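CbsA (PDB 5XYH) probably acts as an exoglucanase that releases cellobiose from cellulose chain ends, hydrolysing β-1,4-glucosidic bonds in plant cell walls. Local coordinates at residues S2-P7 with G138-N143; V9-Y14 with P85-L90; V126-L131 with D180-I185; F293-G298 with G352-Y357. All coordinates share one frame; numbering follows the deposited sequence.

Interaction 1: S2-P7 with G138-N143; sequences SHVDNP and GLRIVN
V4 lays its CG2 methyl over the centre of one face of the R140 guanidinium, 3.8 Å from R140 CZ, with the two side chains crossing at about a right angle. In the distorted parallel β/α barrel of family 6 glycoside hydrolases, this is a case of an N-terminal loop lying against the sheet face turned away from the helices. R140 and V142 lie on strand 140-145 and point at the loop, whereas I141 between them turns the other way, toward L73 of helix 69-79. The arginine chain is extended from CG to NE (chi2 and chi3 both -177°). At its end R140 NH1 donates to P7 O at 3.0 Å, with an N-H...O angle of 154°. The acceptor lies in the guanidinium plane, but the donor stands well above the carbonyl plane, 45° out of it. One flat group is thus held in two ways, by a methyl on its face and a carbonyl at its edge; P85 adds a further side-chain contact. Behind the tip, R140 CD runs past P7 CB at 3.9 Å. The loop has its own anchors in the barrel: H3 bonds through its two ring nitrogens to D228 and to the carbonyl of P186, and the P7 ring touches Y189 and Y191. On the buried side of the contact, P7 CG meets V142 CG2 at 3.9 Å, the two side chains again nearly perpendicular.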
# COMPACT_ATOMS: atom_id res chain seq x y z
N SER A 2 -11.47 -25.33 1.60
CA SER A 2 -11.20 -24.23 2.52
C SER A 2 -10.46 -23.08 1.88
O SER A 2 -10.98 -21.97 1.89
CB SER A 2 -10.41 -24.69 3.75
OG SER A 2 -11.29 -25.01 4.82
N HIS A 3 -9.26 -23.32 1.35
CA HIS A 3 -8.45 -22.24 0.78
C HIS A 3 -8.87 -22.00 -0.66
O HIS A 3 -8.53 -22.79 -1.55
CB HIS A 3 -6.97 -22.59 0.86
CG HIS A 3 -6.06 -21.42 0.62
ND1 HIS A 3 -5.65 -20.58 1.63
CD2 HIS A 3 -5.50 -20.95 -0.52
CE1 HIS A 3 -4.87 -19.64 1.13
NE2 HIS A 3 -4.76 -19.84 -0.17
N VAL A 4 -9.59 -20.91 -0.91
CA VAL A 4 -10.14 -20.68 -2.24
C VAL A 4 -9.14 -19.90 -3.08
O VAL A 4 -8.15 -19.37 -2.57
CB VAL A 4 -11.49 -19.94 -2.18
CG1 VAL A 4 -12.53 -20.81 -1.48
CG2 VAL A 4 -11.35 -18.60 -1.47
N ASP A 5 -9.38 -19.83 -4.39
CA ASP A 5 -8.43 -19.18 -5.29
C ASP A 5 -8.33 -17.69 -5.03
O ASP A 5 -7.24 -17.12 -4.99
CB ASP A 5 -8.82 -19.44 -6.75
CG ASP A 5 -8.59 -20.87 -7.17
OD1 ASP A 5 -7.67 -21.51 -6.59
OD2 ASP A 5 -9.32 -21.36 -8.05
N ASN A 6 -9.48 -17.04 -4.87
CA ASN A 6 -9.54 -15.60 -4.63
C ASN A 6 -10.42 -15.36 -3.42
O ASN A 6 -11.66 -15.46 -3.54
CB ASN A 6 -10.09 -14.86 -5.85
CG ASN A 6 -10.26 -13.37 -5.61
OD1 ASN A 6 -9.90 -12.87 -4.54
ND2 ASN A 6 -10.79 -12.66 -6.59
N PRO A 7 -9.85 -15.00 -2.26
CA PRO A 7 -10.66 -14.90 -1.03
C PRO A 7 -11.66 -13.77 -1.06
O PRO A 7 -12.54 -13.72 -0.18
CB PRO A 7 -9.61 -14.66 0.06
CG PRO A 7 -8.52 -13.92 -0.66
CD PRO A 7 -8.48 -14.51 -2.06
N GLY A 138 -13.66 -19.19 10.70
CA GLY A 138 -14.64 -18.72 9.73
C GLY A 138 -14.30 -17.41 9.04
O GLY A 138 -15.04 -16.99 8.15
N LEU A 139 -13.20 -16.78 9.44
CA LEU A 139 -12.70 -15.55 8.83
C LEU A 139 -11.64 -15.88 7.79
O LEU A 139 -10.86 -16.82 7.96
CB LEU A 139 -12.08 -14.64 9.90
CG LEU A 139 -12.91 -14.26 11.14
CD1 LEU A 139 -12.06 -13.52 12.14
CD2 LEU A 139 -14.11 -13.41 10.76
N ARG A 140 -11.61 -15.10 6.71
CA ARG A 140 -10.53 -15.14 5.73
C ARG A 140 -9.59 -13.98 6.02
O ARG A 140 -9.98 -12.81 5.93
CB ARG A 140 -11.08 -15.05 4.31
CG ARG A 140 -11.89 -16.26 3.90
CD ARG A 140 -12.35 -16.15 2.45
NE ARG A 140 -13.18 -17.29 2.09
CZ ARG A 140 -13.95 -17.34 1.01
NH1 ARG A 140 -14.02 -16.31 0.17
NH2 ARG A 140 -14.67 -18.43 0.77
N ILE A 141 -8.36 -14.30 6.41
CA ILE A 141 -7.36 -13.29 6.74
C ILE A 141 -6.56 -13.00 5.48
O ILE A 141 -6.01 -13.92 4.87
CB ILE A 141 -6.46 -13.76 7.89
CG1 ILE A 141 -7.30 -14.33 9.04
CG2 ILE A 141 -5.58 -12.62 8.39
CD1 ILE A 141 -8.27 -13.31 9.63
N VAL A 142 -6.50 -11.74 5.07
CA VAL A 142 -5.80 -11.35 3.84
C VAL A 142 -4.66 -10.43 4.24
O VAL A 142 -4.89 -9.30 4.71
CB VAL A 142 -6.72 -10.66 2.82
CG1 VAL A 142 -5.90 -10.23 1.60
CG2 VAL A 142 -7.87 -11.57 2.42
N ASN A 143 -3.43 -10.89 4.04
CA ASN A 143 -2.23 -10.19 4.48
C ASN A 143 -1.57 -9.42 3.33
O ASN A 143 -1.33 -9.99 2.25
CB ASN A 143 -1.22 -11.18 5.06
CG ASN A 143 -1.66 -11.74 6.39
OD1 ASN A 143 -2.26 -11.04 7.21
ND2 ASN A 143 -1.36 -13.02 6.61

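Interaction 2: V9-Y14 with P85-L90; sequences VGASGY and PITVGL
S12 is gripped on its two backbone polar atoms by the residues that flank I86, the signature of a parallel β-bridge. S12 N donates to P85 O at 3.0 Å, and S12 O accepts from T87 N at 2.9 Å. T87 in turn pairs with G13, and its own carbonyl oxygen receives Y14 N at 3.0 Å. This last bond is nearly collinear with the carbonyl, the C=O...N angle being 173°. Weaker CA-H...O contacts fill the gaps between these bonds, as where I86 CA lies 3.2 Å from S12 O.

Apolar contacts close the two ends. At the start, A11 CB rests on P85 CG at 3.7 Å. At the finish, with the tyrosine CG anti to the backbone N (chi1 163°), the ring brings Y14 CD2 to V88 CG1 at 4.0 Å. Y14 CB separately lies close to T87 O and V88 CG2.

Water supplies the third kind of link. One molecule bonds S12 OG at 2.8 Å and donates to P85 O, while another donates to Y14 O and accepts from G89 N, continuing the pairing where the short strand has ended.

Strand 12-13 thus borders strand 86-92, whose other edge pairs with strand 140-145; farther along, strand 49-51 joins at G89 through V49. Y14 packs against helix 69-79, on A75, A76 and Q79, and its hydroxyl bonds H72.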
# COMPACT_ATOMS: atom_id res chain seq x y z
N VAL A 9 -13.87 -13.22 -3.49
CA VAL A 9 -15.05 -13.54 -4.27
C VAL A 9 -16.20 -13.89 -3.33
O VAL A 9 -16.07 -14.78 -2.47
CB VAL A 9 -14.78 -14.70 -5.24
CG1 VAL A 9 -16.08 -15.16 -5.86
CG2 VAL A 9 -13.77 -14.27 -6.29
N GLY A 10 -17.32 -13.19 -3.48
CA GLY A 10 -18.49 -13.43 -2.66
C GLY A 10 -18.39 -13.01 -1.21
O GLY A 10 -19.31 -13.30 -0.44
N ALA A 11 -17.33 -12.31 -0.82
CA ALA A 11 -17.08 -12.01 0.59
C ALA A 11 -17.35 -10.54 0.90
O ALA A 11 -17.08 -9.65 0.07
CB ALA A 11 -15.64 -12.35 0.97
N SER A 12 -17.85 -10.29 2.10
CA SER A 12 -17.83 -8.93 2.63
C SER A 12 -16.44 -8.65 3.20
O SER A 12 -15.55 -9.51 3.18
CB SER A 12 -18.93 -8.74 3.67
OG SER A 12 -18.78 -9.63 4.77
N GLY A 13 -16.25 -7.44 3.71
CA GLY A 13 -14.99 -7.06 4.32
C GLY A 13 -15.19 -6.46 5.69
O GLY A 13 -16.22 -5.85 5.99
N TYR A 14 -14.17 -6.63 6.53
CA TYR A 14 -14.21 -6.13 7.90
C TYR A 14 -14.05 -4.61 7.92
O TYR A 14 -13.11 -4.07 7.34
CB TYR A 14 -13.10 -6.82 8.70
CG TYR A 14 -12.73 -6.16 10.01
CD1 TYR A 14 -13.68 -6.01 11.02
CD2 TYR A 14 -11.44 -5.67 10.23
CE1 TYR A 14 -13.35 -5.40 12.22
CE2 TYR A 14 -11.11 -5.06 11.43
CZ TYR A 14 -12.07 -4.93 12.42
OH TYR A 14 -11.76 -4.32 13.63
N PRO A 85 -18.72 -15.46 3.25
CA PRO A 85 -17.35 -15.23 3.72
C PRO A 85 -17.12 -13.76 4.00
O PRO A 85 -17.86 -12.88 3.54
CB PRO A 85 -16.49 -15.74 2.57
CG PRO A 85 -17.34 -15.59 1.36
CD PRO A 85 -18.75 -15.87 1.84
N ILE A 86 -16.07 -13.48 4.78
CA ILE A 86 -15.64 -12.12 5.10
C ILE A 86 -14.11 -12.09 5.10
O ILE A 86 -13.47 -13.03 5.58
CB ILE A 86 -16.22 -11.68 6.47
CG1 ILE A 86 -15.86 -10.22 6.79
CG2 ILE A 86 -15.77 -12.62 7.58
CD1 ILE A 86 -16.52 -9.68 8.05
N THR A 87 -13.53 -11.04 4.52
CA THR A 87 -12.08 -10.88 4.53
C THR A 87 -11.68 -9.87 5.60
O THR A 87 -12.36 -8.85 5.80
CB THR A 87 -11.53 -10.47 3.16
OG1 THR A 87 -12.08 -9.21 2.72
CG2 THR A 87 -11.83 -11.52 2.12
N VAL A 88 -10.60 -10.18 6.33
CA VAL A 88 -10.03 -9.29 7.34
C VAL A 88 -8.66 -8.86 6.83
O VAL A 88 -7.74 -9.69 6.72
CB VAL A 88 -9.92 -9.97 8.71
CG1 VAL A 88 -9.36 -9.01 9.74
CG2 VAL A 88 -11.29 -10.46 9.16
N GLY A 89 -8.51 -7.58 6.52
CA GLY A 89 -7.29 -7.09 5.91
C GLY A 89 -6.26 -6.67 6.94
O GLY A 89 -6.53 -5.83 7.81
N LEU A 90 -5.05 -7.24 6.83
CA LEU A 90 -3.93 -6.96 7.71
C LEU A 90 -2.72 -6.58 6.88
O LEU A 90 -2.51 -7.11 5.78
CB LEU A 90 -3.56 -8.15 8.59
CG LEU A 90 -4.60 -8.71 9.57
CD1 LEU A 90 -4.05 -9.93 10.32
CD2 LEU A 90 -5.09 -7.65 10.57
O HOH W 1 -14.02 -8.59 0.86
O HOH W 2 -19.79 -12.05 5.69
O HOH W 3 -10.85 -5.45 6.05

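Interaction 3: V126-L131 with D180-I185; sequences VIASTL and DKLHAI
I185 presses its CD1 methyl against the end of helix 113-131, 3.3 Å from A128 O and 3.9 Å from L131 CB. Its CG1 is anti to the carbonyl carbon and CD1 is anti to CA (chi2 166°), an extended branch that reaches between A128 and L131. This is the tight side of a contact between helix 113-131 and the C-terminal part of helix 170-183, with the loop residue I185 that follows, and no hydrogen bond crosses it. The small side chain of A128 permits the close approach: its CB meets K181 O at 4.0 Å and K181 CB only slightly farther off, and the CA atoms of A128 and L182 are 5.8 Å apart. Beside it, L182 sends its CD2 methyl obliquely across two neighbours, 4.0 Å from L131 CD1 and 4.2 Å from I127 CG2. Methyl thus meets methyl on the buried flank.

Another flank is looser. K181 contributes little beyond CB, and its chain, bent at chi2 and chi3, ends in a long, weak ion pair with D125. S129 turns its side chain away from the contact and is exposed.

T130 is turned instead to helix 69-79. Its OG1 donates to V126 O at 2.8 Å; T130 N reaches the same oxygen from the other face of its plane, so one carbonyl takes two bonds from one residue.

Both helices cover the barrel sheet. L131 and L182 meet on V188 of strand 188-193, L131 and T130 touch L73 of helix 69-79, and I127 reaches I57 of helix 54-58.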
# COMPACT_ATOMS: atom_id res chain seq x y z
N VAL A 126 3.55 -14.46 17.26
CA VAL A 126 2.38 -14.03 18.02
C VAL A 126 1.20 -13.80 17.09
O VAL A 126 0.07 -14.22 17.39
CB VAL A 126 2.71 -12.78 18.85
CG1 VAL A 126 1.46 -12.19 19.47
CG2 VAL A 126 3.74 -13.11 19.94
N ILE A 127 1.44 -13.16 15.94
CA ILE A 127 0.37 -12.98 14.95
C ILE A 127 -0.14 -14.33 14.47
O ILE A 127 -1.36 -14.56 14.40
CB ILE A 127 0.87 -12.14 13.76
CG1 ILE A 127 1.22 -10.73 14.24
CG2 ILE A 127 -0.18 -12.11 12.65
CD1 ILE A 127 1.96 -9.92 13.25
N ALA A 128 0.78 -15.23 14.11
CA ALA A 128 0.37 -16.53 13.57
C ALA A 128 -0.43 -17.35 14.58
O ALA A 128 -1.44 -17.97 14.23
CB ALA A 128 1.60 -17.30 13.10
N SER A 129 -0.00 -17.35 15.85
CA SER A 129 -0.76 -18.13 16.83
C SER A 129 -2.11 -17.49 17.12
O SER A 129 -3.09 -18.21 17.35
CB SER A 129 0.04 -18.29 18.12
OG SER A 129 0.25 -17.04 18.74
N THR A 130 -2.19 -16.16 17.08
CA THR A 130 -3.49 -15.51 17.19
C THR A 130 -4.40 -15.89 16.03
O THR A 130 -5.57 -16.24 16.23
CB THR A 130 -3.29 -14.00 17.26
OG1 THR A 130 -2.46 -13.70 18.39
CG2 THR A 130 -4.64 -13.29 17.42
N LEU A 131 -3.88 -15.83 14.80
CA LEU A 131 -4.75 -16.14 13.66
C LEU A 131 -5.15 -17.61 13.63
O LEU A 131 -6.22 -17.94 13.11
CB LEU A 131 -4.08 -15.74 12.34
CG LEU A 131 -3.73 -14.27 12.13
CD1 LEU A 131 -2.98 -14.06 10.83
CD2 LEU A 131 -4.98 -13.40 12.18
N ASP A 180 6.07 -18.59 5.60
CA ASP A 180 5.96 -19.94 6.14
C ASP A 180 4.92 -20.01 7.25
O ASP A 180 4.03 -20.87 7.24
CB ASP A 180 7.32 -20.43 6.66
CG ASP A 180 8.18 -21.05 5.58
OD1 ASP A 180 7.63 -21.43 4.52
OD2 ASP A 180 9.41 -21.18 5.78
N LYS A 181 5.01 -19.09 8.22
CA LYS A 181 4.16 -19.20 9.40
C LYS A 181 2.72 -18.79 9.10
O LYS A 181 1.79 -19.34 9.69
CB LYS A 181 4.73 -18.35 10.54
CG LYS A 181 6.12 -18.80 10.98
CD LYS A 181 6.05 -20.01 11.88
CE LYS A 181 5.22 -19.67 13.12
NZ LYS A 181 5.36 -20.67 14.23
N LEU A 182 2.53 -17.85 8.18
CA LEU A 182 1.19 -17.37 7.88
C LEU A 182 0.50 -18.27 6.87
O LEU A 182 -0.70 -18.55 7.01
CB LEU A 182 1.26 -15.92 7.39
CG LEU A 182 1.78 -14.95 8.46
CD1 LEU A 182 2.13 -13.60 7.83
CD2 LEU A 182 0.76 -14.76 9.56
N HIS A 183 1.22 -18.76 5.86
CA HIS A 183 0.61 -19.68 4.90
C HIS A 183 0.18 -20.99 5.56
O HIS A 183 -0.72 -21.65 5.05
CB HIS A 183 1.55 -19.98 3.73
CG HIS A 183 0.98 -20.96 2.75
ND1 HIS A 183 -0.15 -20.69 2.00
CD2 HIS A 183 1.36 -22.21 2.41
CE1 HIS A 183 -0.43 -21.73 1.24
NE2 HIS A 183 0.47 -22.67 1.46
N ALA A 184 0.80 -21.37 6.67
CA ALA A 184 0.45 -22.61 7.35
C ALA A 184 -0.99 -22.61 7.87
O ALA A 184 -1.55 -23.67 8.14
CB ALA A 184 1.42 -22.86 8.51
N ILE A 185 -1.59 -21.44 8.05
CA ILE A 185 -2.96 -21.32 8.52
C ILE A 185 -3.87 -21.30 7.29
O ILE A 185 -3.72 -20.39 6.44
CB ILE A 185 -3.14 -20.06 9.38
CG1 ILE A 185 -2.00 -20.01 10.39
CG2 ILE A 185 -4.48 -20.06 10.09
CD1 ILE A 185 -1.84 -18.68 11.08

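Interaction 4: F293-G298 with G352-Y357; sequences FLIDTG and GHIHAY
I354 folds over F293 and I295 on one face of a parallel strand pair in the family 6 β/α barrel, just where a β-bulge interrupts the pairing. Its CB lies 3.9 Å from F293 O, and the CG2 branch comes nearer to that oxygen, at 3.5 Å. CG1 is anti to the carbonyl carbon, and the next torsion turns CD1 back (chi2 -58°) instead of extending it. At the tip, I354 CD1 sits 3.9 Å from I295 CD1 and a similar distance from F293 CB, bridging two residues of the facing strand.

The bulge lies beside this contact: F293 pairs with I354 but L294 pairs with A356, leaving H355 as the extra residue. F293 N donates to H353 O, and H355 N returns a bond to F293 O at 2.8 Å, from 36° above the carbonyl plane. Past the bulge the next link is weak, I295 N to A356 O at 3.4 Å. H355 ND1 bonds the hydroxyl of Y191 on strand 188-193, and its carbonyl oxygen receives N6 ND2 of the N-terminal loop.

The other face belongs to L294, whose CD2 touches H355 CB at 3.8 Å and also A356 CB; F8 packs on L294 and A356 there. Beyond the strand, T297 leans its OG1 and CG2 against Y357 CB, OG1 also bonding M344 O. T297 lies within an Asx turn, D296 OD1 accepting from G298 N at 3.0 Å, nearly along the C-O axis of the carboxylate.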
# COMPACT_ATOMS: atom_id res chain seq x y z
N PHE A 293 -3.69 -10.15 -8.46
CA PHE A 293 -3.12 -8.89 -8.00
C PHE A 293 -4.16 -8.06 -7.26
O PHE A 293 -5.31 -7.94 -7.70
CB PHE A 293 -2.55 -8.08 -9.18
CG PHE A 293 -1.21 -8.57 -9.65
CD1 PHE A 293 -1.10 -9.77 -10.33
CD2 PHE A 293 -0.06 -7.83 -9.42
CE1 PHE A 293 0.15 -10.24 -10.77
CE2 PHE A 293 1.18 -8.29 -9.85
CZ PHE A 293 1.28 -9.50 -10.53
N LEU A 294 -3.75 -7.50 -6.12
CA LEU A 294 -4.49 -6.43 -5.47
C LEU A 294 -3.91 -5.09 -5.89
O LEU A 294 -2.71 -4.98 -6.18
CB LEU A 294 -4.45 -6.57 -3.94
CG LEU A 294 -4.78 -7.95 -3.37
CD1 LEU A 294 -4.76 -7.95 -1.85
CD2 LEU A 294 -6.14 -8.44 -3.90
N ILE A 295 -4.77 -4.07 -5.94
CA ILE A 295 -4.34 -2.68 -6.09
C ILE A 295 -4.95 -1.87 -4.96
O ILE A 295 -6.16 -1.96 -4.72
CB ILE A 295 -4.71 -2.10 -7.47
CG1 ILE A 295 -4.03 -2.92 -8.58
CG2 ILE A 295 -4.31 -0.62 -7.53
CD1 ILE A 295 -4.49 -2.59 -10.01
N ASP A 296 -4.12 -1.12 -4.25
CA ASP A 296 -4.59 -0.21 -3.21
C ASP A 296 -5.15 1.04 -3.87
O ASP A 296 -4.40 1.82 -4.46
CB ASP A 296 -3.44 0.15 -2.27
CG ASP A 296 -3.89 0.97 -1.06
OD1 ASP A 296 -5.04 1.50 -1.04
OD2 ASP A 296 -3.07 1.08 -0.11
N THR A 297 -6.47 1.22 -3.79
CA THR A 297 -7.14 2.35 -4.43
C THR A 297 -7.68 3.35 -3.42
O THR A 297 -8.58 4.13 -3.75
CB THR A 297 -8.26 1.85 -5.34
OG1 THR A 297 -9.22 1.13 -4.56
CG2 THR A 297 -7.70 0.94 -6.44
N GLY A 298 -7.16 3.34 -2.20
CA GLY A 298 -7.70 4.21 -1.17
C GLY A 298 -7.47 5.69 -1.41
O GLY A 298 -8.26 6.52 -0.96
N GLY A 352 -10.14 -9.50 -15.02
CA GLY A 352 -8.83 -10.04 -15.34
C GLY A 352 -8.18 -10.69 -14.14
O GLY A 352 -8.84 -11.38 -13.34
N HIS A 353 -6.88 -10.44 -13.98
CA HIS A 353 -6.11 -11.03 -12.90
C HIS A 353 -6.10 -10.15 -11.64
O HIS A 353 -5.29 -10.38 -10.75
CB HIS A 353 -4.68 -11.31 -13.38
CG HIS A 353 -4.64 -11.96 -14.73
ND1 HIS A 353 -5.07 -13.24 -14.94
CD2 HIS A 353 -4.24 -11.48 -15.93
CE1 HIS A 353 -4.95 -13.54 -16.23
NE2 HIS A 353 -4.43 -12.49 -16.85
N ILE A 354 -6.99 -9.17 -11.55
CA ILE A 354 -7.11 -8.34 -10.36
C ILE A 354 -8.07 -9.02 -9.40
O ILE A 354 -9.28 -9.07 -9.65
CB ILE A 354 -7.60 -6.92 -10.69
CG1 ILE A 354 -6.71 -6.29 -11.77
CG2 ILE A 354 -7.67 -6.06 -9.43
CD1 ILE A 354 -5.25 -6.21 -11.39
N HIS A 355 -7.54 -9.55 -8.28
CA HIS A 355 -8.41 -10.21 -7.32
C HIS A 355 -9.33 -9.20 -6.63
O HIS A 355 -10.48 -9.52 -6.31
CB HIS A 355 -7.58 -10.99 -6.28
CG HIS A 355 -7.17 -12.36 -6.74
ND1 HIS A 355 -6.52 -13.25 -5.91
CD2 HIS A 355 -7.34 -12.99 -7.92
CE1 HIS A 355 -6.30 -14.38 -6.57
NE2 HIS A 355 -6.78 -14.24 -7.79
N ALA A 356 -8.85 -7.98 -6.39
CA ALA A 356 -9.67 -7.01 -5.67
C ALA A 356 -8.99 -5.64 -5.72
O ALA A 356 -7.77 -5.56 -5.84
CB ALA A 356 -9.89 -7.42 -4.21
N TYR A 357 -9.81 -4.59 -5.68
CA TYR A 357 -9.34 -3.27 -5.25
C TYR A 357 -9.54 -3.21 -3.74
O TYR A 357 -10.60 -3.58 -3.24
CB TYR A 357 -10.11 -2.14 -5.93
CG TYR A 357 -10.05 -2.12 -7.45
CD1 TYR A 357 -8.89 -2.46 -8.13
CD2 TYR A 357 -11.16 -1.75 -8.19
CE1 TYR A 357 -8.85 -2.44 -9.53
CE2 TYR A 357 -11.13 -1.72 -9.57
CZ TYR A 357 -9.97 -2.07 -10.24
OH TYR A 357 -9.95 -2.04 -11.61

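Interactions 1, 2 and 4 all reach one curled sheet, and interaction 3 joins two helices outside it. Interactions 1 and 2 are the closest, with centres about 8 Å apart: strands 140-145 and 86-92 are neighbours joined by backbone bonds, and interaction 2 is nested within the chain loop that interaction 1 closes. Interaction 3 alternates with interaction 1 along the sequence and packs L131 and L182 against its strand, centres about 13 Å apart. Interaction 4 comes last, its centre about 24 Å from that of interaction 3, yet touches interaction 1 through N6 and H355. The N-terminal segment therefore ties early and late strands of the catalytic barrel together.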